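Local coordinates for uncharacterized protein (Bacteroides caccae, PDB 3NO2), which is of unknown function but folds as a six-bladed beta-propeller, related in sequence to Mal s 1 allergenic protein-like members of the propeller clan, at residues E38-A43 with E78-R83; E49-Y54 with A82-D87; L91-G96 with A125-I130. All blocks are in the same frame, centred on the assembly; numbering follows the deposited sequence.

How the interactions relate
The three contacts show how a propeller joins blade to blade. Strand 78-84, innermost of its four-stranded antiparallel blade, meets the preceding blade twice: strand 41-44 in interaction 1 and its neighbour, strand 50-53, in interaction 2. The two contacts share Ala82 and Arg83, and their centres are about 8 Å apart. Interaction 3 comes later in the chain, about 8 Å from interaction 1 and about 13 Å from interaction 2, centre to centre. There strand 90-95, next to 78-84, receives the loop leading into strand 131-132 of the following blade. Three consecutive blades are thus joined: interaction 1 is mainly polar, interaction 2 apolar, and interaction 3 mixes sulfur-aromatic, apolar and hydrogen-bonded contact.

Interaction 1 (E38-A43 with E78-R83); sequences ECNSVA and EMQTAR
Gln80 and Ser41 carry the polar bonds between two adjacent propeller blades, whose innermost strands run parallel, 7° apart; Glu38 and Asn40 precede the first strand. The Gln80 amide is used at both ends. Its NE2 donates to Glu38 OE1 (3.0 Å), approaching from above the carboxylate plane with the two flat groups turned nearly perpendicular, and also to Glu78 OE1. Its OE1 accepts an almost straight bond from Asn40 ND2 (3.0 Å), the two side chains lying side by side, their amide planes 36° apart. A bend at chi2 (-79°) swings CD of Gln80 across to this partner pair. Asn40 ND2 donates in addition to Glu38 OE2, so four side chains share one network, and Asn40 OD1 is hydrogen-bonded to Ser269 OG. Farther along, Ser41 OG gives its proton to Gln80 O (2.7 Å).

Three waters bridge the segments. One takes the N-H of Asn40 and lies 2.8 Å from Gln80 OE1; another donates to Ser41 OG and accepts from Ala82 N; the third connects Val42 O with Ala82 O. Apolar contact is slight: Ser41 CB on Ala82 CB and Ala43 CB on Arg83 CA, both 3.8 Å.

Glu38 also meets Ser12 and a bound citric acid molecule, probably from the crystallisation liquor; Glu78 also bonds His124. With Glu38 OE1 and Glu78 OE1 4.3 Å apart, the shared Gln80 N-H groups probably ease repulsion between two carboxylates.

Interaction 2 (E49-Y54 with A82-D87); sequences EILFSY and ARILPD
The interface between consecutive propeller blades, where the second strand of one blade faces the innermost strand of the next, is filled here by Leu51 and Ala82. Strands 50-53 and 82-84 belong to different sheets; they run roughly antiparallel, 151° between their directions, and approach to 6.2 Å. No hydrogen bond crosses between the segments, so the contact is one of shape.

Leu51 reaches across because its CG stands anti to the backbone N (chi1 172°). From there CG rests on the methyl of Ala82 (3.8 Å), while the CD2 branch continues past it to the backbone of the following residue, 3.4 Å from Arg83 O. The same CD2 then meets CD1 of Ile84 at 3.9 Å. One leucine therefore covers a methyl, a stretch of main chain and the tip of an isoleucine in turn.

The Ala82 methyl has a second neighbour at Ser53: its CB lies 3.6 Å from Ser53 N and 3.9 Å from Ser53 CB. It thus touches both the side chain of Leu51 and the backbone of the residue two places on. Ser53 OG reaches in addition a weak hydrogen bond to Gln80 O, a polar tie at the end of the apolar patch.

On the flanks, Ala90 of strand 90-95 touches both Leu51 and Ile84, and Ala43 and Met60 of the preceding blade also pack on Ile84. Arg83 has its CB turned away from strand 50-53, and its NE is bonded to Ile130 O in the loop that leads into the next blade. Ala82 and Leu51 accordingly form a largely buried hydrocarbon layer that depends on close fit, with the CD1 tip of Ile84 at its margin, whereas Arg83 supplies a polar bond to that loop.

Interaction 3 (L91-G96 with A125-I130); sequences LVAWCG and AQFRQI
Cys95 and Phe127 form the centre of this contact, in which strand 90-95 receives the loop that leads into strand 131-132, the start of the next propeller blade. The sulfur-aromatic interaction is central: SG of Cys95 stands 3.6 Å from the centroid of the Phe127 ring, only 5° off its normal. The first torsion of Phe127 sets CG between the backbone N and the carbonyl carbon (chi1 55°), which brings the ring back over its own main chain, where the sulfur also lies. The opposite face of the ring is covered by CD1 of Ile130, again over the centre, so the phenyl group is held between a sulfur and a methyl. The backbone N-H of Phe127 also points at the sulfur, donating to Cys95 SG at 3.5 Å, and Phe127 O comes within 3.1 Å of the same SG.

Apolar packing extends the contact along the strand. The methyl of Ala93 touches both CE1 of Phe127 and CD1 of Ile130 (3.8 Å each), and CZ of Phe127 comes 3.3 Å from Trp94 O.

Hydrogen bonding closes the far end. The extended Gln126 side chain sets its amide against the backbone of Gly96: OE1 accepts from Gly96 N (3.0 Å), and NE2 donates to Gly96 O (3.0 Å, 160°). Ser99 OG adds a bond to OE1, and NE2 also donates to Ile120 O.

The buried amide of Gln126 is therefore bonded at both its oxygen and its nitrogen, while one sulfur serves both the ring face and the N-H of a single residue.

Interaction 1 (E38-A43 with E78-R83)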
# COMPACT_ATOMS: atom_id res chain seq x y z
N GLU A 38 -11.53 -5.18 -5.08
CA GLU A 38 -11.08 -4.03 -4.33
C GLU A 38 -9.57 -4.05 -4.39
O GLU A 38 -8.97 -5.02 -3.90
CB GLU A 38 -11.53 -4.06 -2.86
CG GLU A 38 -11.12 -2.84 -2.07
CD GLU A 38 -11.24 -2.93 -0.58
OE1 GLU A 38 -11.31 -4.04 0.00
OE2 GLU A 38 -11.17 -1.83 0.05
N CYS A 39 -8.95 -3.01 -4.96
CA CYS A 39 -7.51 -2.92 -5.11
C CYS A 39 -6.91 -1.91 -4.16
O CYS A 39 -7.13 -0.70 -4.29
CB CYS A 39 -7.11 -2.57 -6.54
SG CYS A 39 -5.34 -2.35 -6.74
N ASN A 40 -6.17 -2.43 -3.17
CA ASN A 40 -5.36 -1.62 -2.24
C ASN A 40 -3.87 -1.78 -2.38
O ASN A 40 -3.15 -1.17 -1.60
CB ASN A 40 -5.79 -1.89 -0.79
CG ASN A 40 -7.15 -1.28 -0.46
OD1 ASN A 40 -7.30 -0.03 -0.52
ND2 ASN A 40 -8.13 -2.11 -0.09
N SER A 41 -3.42 -2.57 -3.36
CA SER A 41 -2.01 -2.76 -3.64
C SER A 41 -1.76 -2.94 -5.14
O SER A 41 -2.31 -3.84 -5.78
CB SER A 41 -1.48 -4.04 -2.97
OG SER A 41 -1.51 -3.88 -1.54
N VAL A 42 -0.89 -2.06 -5.67
CA VAL A 42 -0.29 -2.20 -6.99
C VAL A 42 1.23 -2.14 -6.86
O VAL A 42 1.75 -1.49 -5.96
CB VAL A 42 -0.76 -1.11 -8.00
CG1 VAL A 42 -2.27 -1.12 -8.18
CG2 VAL A 42 -0.31 0.31 -7.63
N ALA A 43 1.94 -2.79 -7.77
CA ALA A 43 3.40 -2.79 -7.76
C ALA A 43 3.89 -3.09 -9.18
O ALA A 43 3.19 -3.71 -9.97
CB ALA A 43 3.94 -3.83 -6.75
N GLU A 78 -9.53 -12.11 1.97
CA GLU A 78 -9.32 -10.91 1.17
C GLU A 78 -7.84 -10.74 0.90
O GLU A 78 -7.01 -10.41 1.79
CB GLU A 78 -9.85 -9.67 1.88
CG GLU A 78 -11.34 -9.70 2.18
CD GLU A 78 -11.88 -8.37 2.68
OE1 GLU A 78 -11.14 -7.38 2.72
OE2 GLU A 78 -13.09 -8.35 3.02
N MSE A 79 -7.45 -10.87 -0.36
CA MSE A 79 -6.09 -10.62 -0.80
C MSE A 79 -5.91 -9.11 -0.89
O MSE A 79 -6.48 -8.46 -1.78
CB MSE A 79 -5.88 -11.25 -2.18
CG MSE A 79 -4.44 -11.24 -2.58
SE MSE A 79 -3.35 -12.69 -1.85
CE MSE A 79 -3.82 -14.05 -3.10
N GLN A 80 -5.09 -8.56 0.00
CA GLN A 80 -4.94 -7.12 0.13
C GLN A 80 -3.50 -6.63 -0.00
O GLN A 80 -3.33 -5.44 -0.21
CB GLN A 80 -5.51 -6.60 1.44
CG GLN A 80 -7.02 -6.79 1.59
CD GLN A 80 -7.87 -5.78 0.87
OE1 GLN A 80 -7.39 -4.96 0.11
NE2 GLN A 80 -9.17 -5.88 1.07
N THR A 81 -2.49 -7.51 0.11
CA THR A 81 -1.10 -7.19 -0.10
C THR A 81 -0.65 -7.69 -1.44
O THR A 81 -0.96 -8.81 -1.83
CB THR A 81 -0.23 -7.88 0.98
OG1 THR A 81 -0.53 -7.39 2.29
CG2 THR A 81 1.27 -7.71 0.74
N ALA A 82 0.14 -6.88 -2.13
CA ALA A 82 0.82 -7.28 -3.37
C ALA A 82 1.97 -6.30 -3.62
O ALA A 82 1.73 -5.16 -4.00
CB ALA A 82 -0.15 -7.30 -4.52
N ARG A 83 3.21 -6.73 -3.40
CA ARG A 83 4.39 -5.88 -3.60
C ARG A 83 5.49 -6.70 -4.25
O ARG A 83 5.47 -7.93 -4.25
CB ARG A 83 4.87 -5.25 -2.29
CG ARG A 83 5.39 -6.28 -1.31
CD ARG A 83 6.05 -5.67 -0.11
NE ARG A 83 5.13 -4.91 0.71
CZ ARG A 83 5.10 -3.59 0.82
NH1 ARG A 83 5.96 -2.83 0.17
NH2 ARG A 83 4.24 -3.04 1.65
O HOH W 1 -6.59 -5.23 -2.57
O HOH W 2 1.06 -4.39 -0.57
O HOH W 3 1.54 -2.49 -3.33

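Interaction 2 (E49-Y54 with A82-D87)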
# COMPACT_ATOMS: atom_id res chain seq x y z
N GLU A 49 6.42 -5.16 -15.65
CA GLU A 49 5.22 -5.96 -15.41
C GLU A 49 4.49 -5.41 -14.19
O GLU A 49 5.08 -4.70 -13.37
CB GLU A 49 5.55 -7.42 -15.18
CG GLU A 49 6.25 -8.08 -16.40
CD GLU A 49 7.54 -8.79 -16.03
OE1 GLU A 49 8.29 -8.45 -15.05
OE2 GLU A 49 7.83 -9.74 -16.79
N ILE A 50 3.21 -5.72 -14.10
CA ILE A 50 2.29 -5.09 -13.15
C ILE A 50 1.67 -6.17 -12.26
O ILE A 50 1.09 -7.13 -12.76
CB ILE A 50 1.20 -4.35 -13.92
CG1 ILE A 50 1.81 -3.13 -14.62
CG2 ILE A 50 0.07 -3.89 -12.99
CD1 ILE A 50 1.01 -2.71 -15.84
N LEU A 51 1.82 -6.01 -10.94
CA LEU A 51 1.26 -6.90 -9.93
C LEU A 51 0.17 -6.12 -9.18
O LEU A 51 0.39 -4.94 -8.84
CB LEU A 51 2.36 -7.26 -8.92
CG LEU A 51 1.93 -8.02 -7.67
CD1 LEU A 51 1.39 -9.44 -7.98
CD2 LEU A 51 3.11 -8.08 -6.67
N PHE A 52 -0.98 -6.72 -8.95
CA PHE A 52 -1.99 -6.07 -8.11
C PHE A 52 -2.78 -7.07 -7.34
O PHE A 52 -3.04 -8.18 -7.82
CB PHE A 52 -2.90 -5.11 -8.93
CG PHE A 52 -3.80 -5.76 -9.95
CD1 PHE A 52 -3.33 -6.11 -11.20
CD2 PHE A 52 -5.09 -6.03 -9.64
CE1 PHE A 52 -4.18 -6.69 -12.12
CE2 PHE A 52 -5.95 -6.61 -10.55
CZ PHE A 52 -5.49 -6.96 -11.79
N SER A 53 -3.27 -6.65 -6.18
CA SER A 53 -4.27 -7.40 -5.43
C SER A 53 -5.64 -6.83 -5.72
O SER A 53 -5.81 -5.62 -6.02
CB SER A 53 -4.03 -7.44 -3.93
OG SER A 53 -4.04 -6.15 -3.37
N TYR A 54 -6.63 -7.69 -5.60
CA TYR A 54 -7.99 -7.31 -5.92
C TYR A 54 -9.05 -7.92 -5.01
O TYR A 54 -10.24 -7.98 -5.37
CB TYR A 54 -8.29 -7.53 -7.40
CG TYR A 54 -8.18 -8.95 -7.92
CD1 TYR A 54 -9.28 -9.78 -7.92
CD2 TYR A 54 -7.02 -9.42 -8.50
CE1 TYR A 54 -9.22 -11.07 -8.42
CE2 TYR A 54 -6.95 -10.73 -9.02
CZ TYR A 54 -8.05 -11.53 -8.95
OH TYR A 54 -8.04 -12.81 -9.48
N ALA A 82 0.14 -6.88 -2.13
CA ALA A 82 0.82 -7.28 -3.37
C ALA A 82 1.97 -6.30 -3.62
O ALA A 82 1.73 -5.16 -4.00
CB ALA A 82 -0.15 -7.30 -4.52
N ARG A 83 3.21 -6.73 -3.40
CA ARG A 83 4.39 -5.88 -3.60
C ARG A 83 5.49 -6.70 -4.25
O ARG A 83 5.47 -7.93 -4.25
CB ARG A 83 4.87 -5.25 -2.29
CG ARG A 83 5.39 -6.28 -1.31
CD ARG A 83 6.05 -5.67 -0.11
NE ARG A 83 5.13 -4.91 0.71
CZ ARG A 83 5.10 -3.59 0.82
NH1 ARG A 83 5.96 -2.83 0.17
NH2 ARG A 83 4.24 -3.04 1.65
N ILE A 84 6.47 -6.01 -4.81
CA ILE A 84 7.72 -6.61 -5.28
C ILE A 84 8.79 -6.33 -4.25
O ILE A 84 9.04 -5.15 -3.89
CB ILE A 84 8.09 -6.08 -6.66
CG1 ILE A 84 6.99 -6.40 -7.68
CG2 ILE A 84 9.48 -6.63 -7.07
CD1 ILE A 84 6.76 -7.89 -7.99
N LEU A 85 9.39 -7.39 -3.74
CA LEU A 85 10.44 -7.30 -2.75
C LEU A 85 11.76 -6.85 -3.41
O LEU A 85 11.92 -6.95 -4.63
CB LEU A 85 10.66 -8.67 -2.13
CG LEU A 85 9.48 -9.22 -1.32
CD1 LEU A 85 9.77 -10.65 -0.93
CD2 LEU A 85 9.19 -8.32 -0.09
N PRO A 86 12.68 -6.34 -2.61
CA PRO A 86 14.02 -6.00 -3.16
C PRO A 86 14.70 -7.12 -3.93
O PRO A 86 15.45 -6.81 -4.88
CB PRO A 86 14.82 -5.61 -1.92
CG PRO A 86 13.76 -5.10 -0.95
CD PRO A 86 12.50 -5.91 -1.22
N ASP A 87 14.45 -8.37 -3.57
CA ASP A 87 15.00 -9.52 -4.30
C ASP A 87 14.31 -9.84 -5.65
O ASP A 87 14.74 -10.79 -6.35
CB ASP A 87 15.11 -10.73 -3.39
CG ASP A 87 13.75 -11.34 -3.01
OD1 ASP A 87 12.71 -10.95 -3.57
OD2 ASP A 87 13.78 -12.25 -2.15

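Interaction 3 (L91-G96 with A125-I130)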
# COMPACT_ATOMS: atom_id res chain seq x y z
N LEU A 91 5.47 -10.53 -3.07
CA LEU A 91 4.91 -10.84 -1.77
C LEU A 91 3.42 -10.52 -1.92
O LEU A 91 3.03 -9.40 -2.32
CB LEU A 91 5.52 -9.97 -0.66
CG LEU A 91 5.04 -10.21 0.79
CD1 LEU A 91 5.66 -11.47 1.39
CD2 LEU A 91 5.35 -9.02 1.70
N VAL A 92 2.57 -11.51 -1.63
CA VAL A 92 1.12 -11.29 -1.59
C VAL A 92 0.58 -11.82 -0.28
O VAL A 92 1.21 -12.65 0.37
CB VAL A 92 0.41 -11.93 -2.77
CG1 VAL A 92 0.92 -11.36 -4.13
CG2 VAL A 92 0.48 -13.48 -2.74
N ALA A 93 -0.59 -11.40 0.15
CA ALA A 93 -1.15 -11.86 1.41
C ALA A 93 -2.66 -11.66 1.46
O ALA A 93 -3.15 -10.66 0.95
CB ALA A 93 -0.49 -11.17 2.65
N TRP A 94 -3.34 -12.59 2.13
CA TRP A 94 -4.76 -12.49 2.36
C TRP A 94 -5.11 -12.49 3.83
O TRP A 94 -4.58 -13.22 4.67
CB TRP A 94 -5.56 -13.55 1.59
CG TRP A 94 -5.48 -14.98 2.00
CD1 TRP A 94 -6.00 -15.58 3.11
CD2 TRP A 94 -4.87 -16.03 1.23
NE1 TRP A 94 -5.74 -16.92 3.09
CE2 TRP A 94 -5.07 -17.23 1.94
CE3 TRP A 94 -4.20 -16.07 0.01
CZ2 TRP A 94 -4.60 -18.46 1.46
CZ3 TRP A 94 -3.76 -17.32 -0.48
CH2 TRP A 94 -3.95 -18.46 0.26
N CYS A 95 -6.08 -11.62 4.15
CA CYS A 95 -6.79 -11.62 5.41
C CYS A 95 -7.68 -12.83 5.48
O CYS A 95 -8.29 -13.22 4.47
CB CYS A 95 -7.64 -10.36 5.52
SG CYS A 95 -6.66 -8.83 5.26
N GLY A 96 -7.77 -13.43 6.65
CA GLY A 96 -8.62 -14.61 6.82
C GLY A 96 -8.30 -15.33 8.11
O GLY A 96 -7.85 -14.72 9.10
N ALA A 125 -11.16 -6.32 8.54
CA ALA A 125 -10.65 -5.55 9.66
C ALA A 125 -9.24 -5.92 10.05
O ALA A 125 -8.75 -5.45 11.09
CB ALA A 125 -11.62 -5.68 10.88
N GLN A 126 -8.58 -6.77 9.27
CA GLN A 126 -7.20 -7.18 9.52
C GLN A 126 -6.23 -6.20 8.87
O GLN A 126 -6.07 -5.08 9.35
CB GLN A 126 -6.96 -8.64 9.10
CG GLN A 126 -7.81 -9.61 9.95
CD GLN A 126 -7.71 -11.05 9.49
OE1 GLN A 126 -6.90 -11.40 8.63
NE2 GLN A 126 -8.57 -11.92 10.05
N PHE A 127 -5.60 -6.56 7.75
CA PHE A 127 -4.54 -5.74 7.18
C PHE A 127 -4.83 -5.35 5.75
O PHE A 127 -5.73 -5.86 5.06
CB PHE A 127 -3.20 -6.45 7.26
CG PHE A 127 -3.18 -7.82 6.63
CD1 PHE A 127 -3.03 -7.99 5.26
CD2 PHE A 127 -3.39 -8.95 7.42
CE1 PHE A 127 -3.00 -9.29 4.71
CE2 PHE A 127 -3.34 -10.21 6.86
CZ PHE A 127 -3.15 -10.35 5.53
N ARG A 128 -4.01 -4.40 5.26
CA ARG A 128 -3.94 -4.06 3.85
C ARG A 128 -2.55 -4.44 3.34
O ARG A 128 -2.42 -5.54 2.75
CB ARG A 128 -4.34 -2.61 3.60
CG ARG A 128 -5.78 -2.35 3.99
CD ARG A 128 -6.79 -3.06 3.08
NE ARG A 128 -8.17 -2.82 3.51
CZ ARG A 128 -8.83 -3.48 4.43
NH1 ARG A 128 -8.30 -4.51 5.04
NH2 ARG A 128 -10.03 -3.05 4.80
N GLN A 129 -1.51 -3.64 3.56
CA GLN A 129 -0.20 -3.88 2.96
C GLN A 129 0.83 -4.37 4.00
O GLN A 129 1.39 -3.58 4.76
CB GLN A 129 0.34 -2.59 2.33
CG GLN A 129 -0.59 -1.96 1.32
CD GLN A 129 0.13 -0.96 0.40
OE1 GLN A 129 1.23 -0.47 0.72
NE2 GLN A 129 -0.47 -0.63 -0.73
N ILE A 130 1.07 -5.66 4.01
CA ILE A 130 2.15 -6.28 4.75
C ILE A 130 3.48 -5.97 4.04
O ILE A 130 3.51 -5.76 2.83
CB ILE A 130 1.89 -7.78 4.87
CG1 ILE A 130 0.67 -8.03 5.77
CG2 ILE A 130 3.12 -8.54 5.39
CD1 ILE A 130 0.26 -9.52 5.94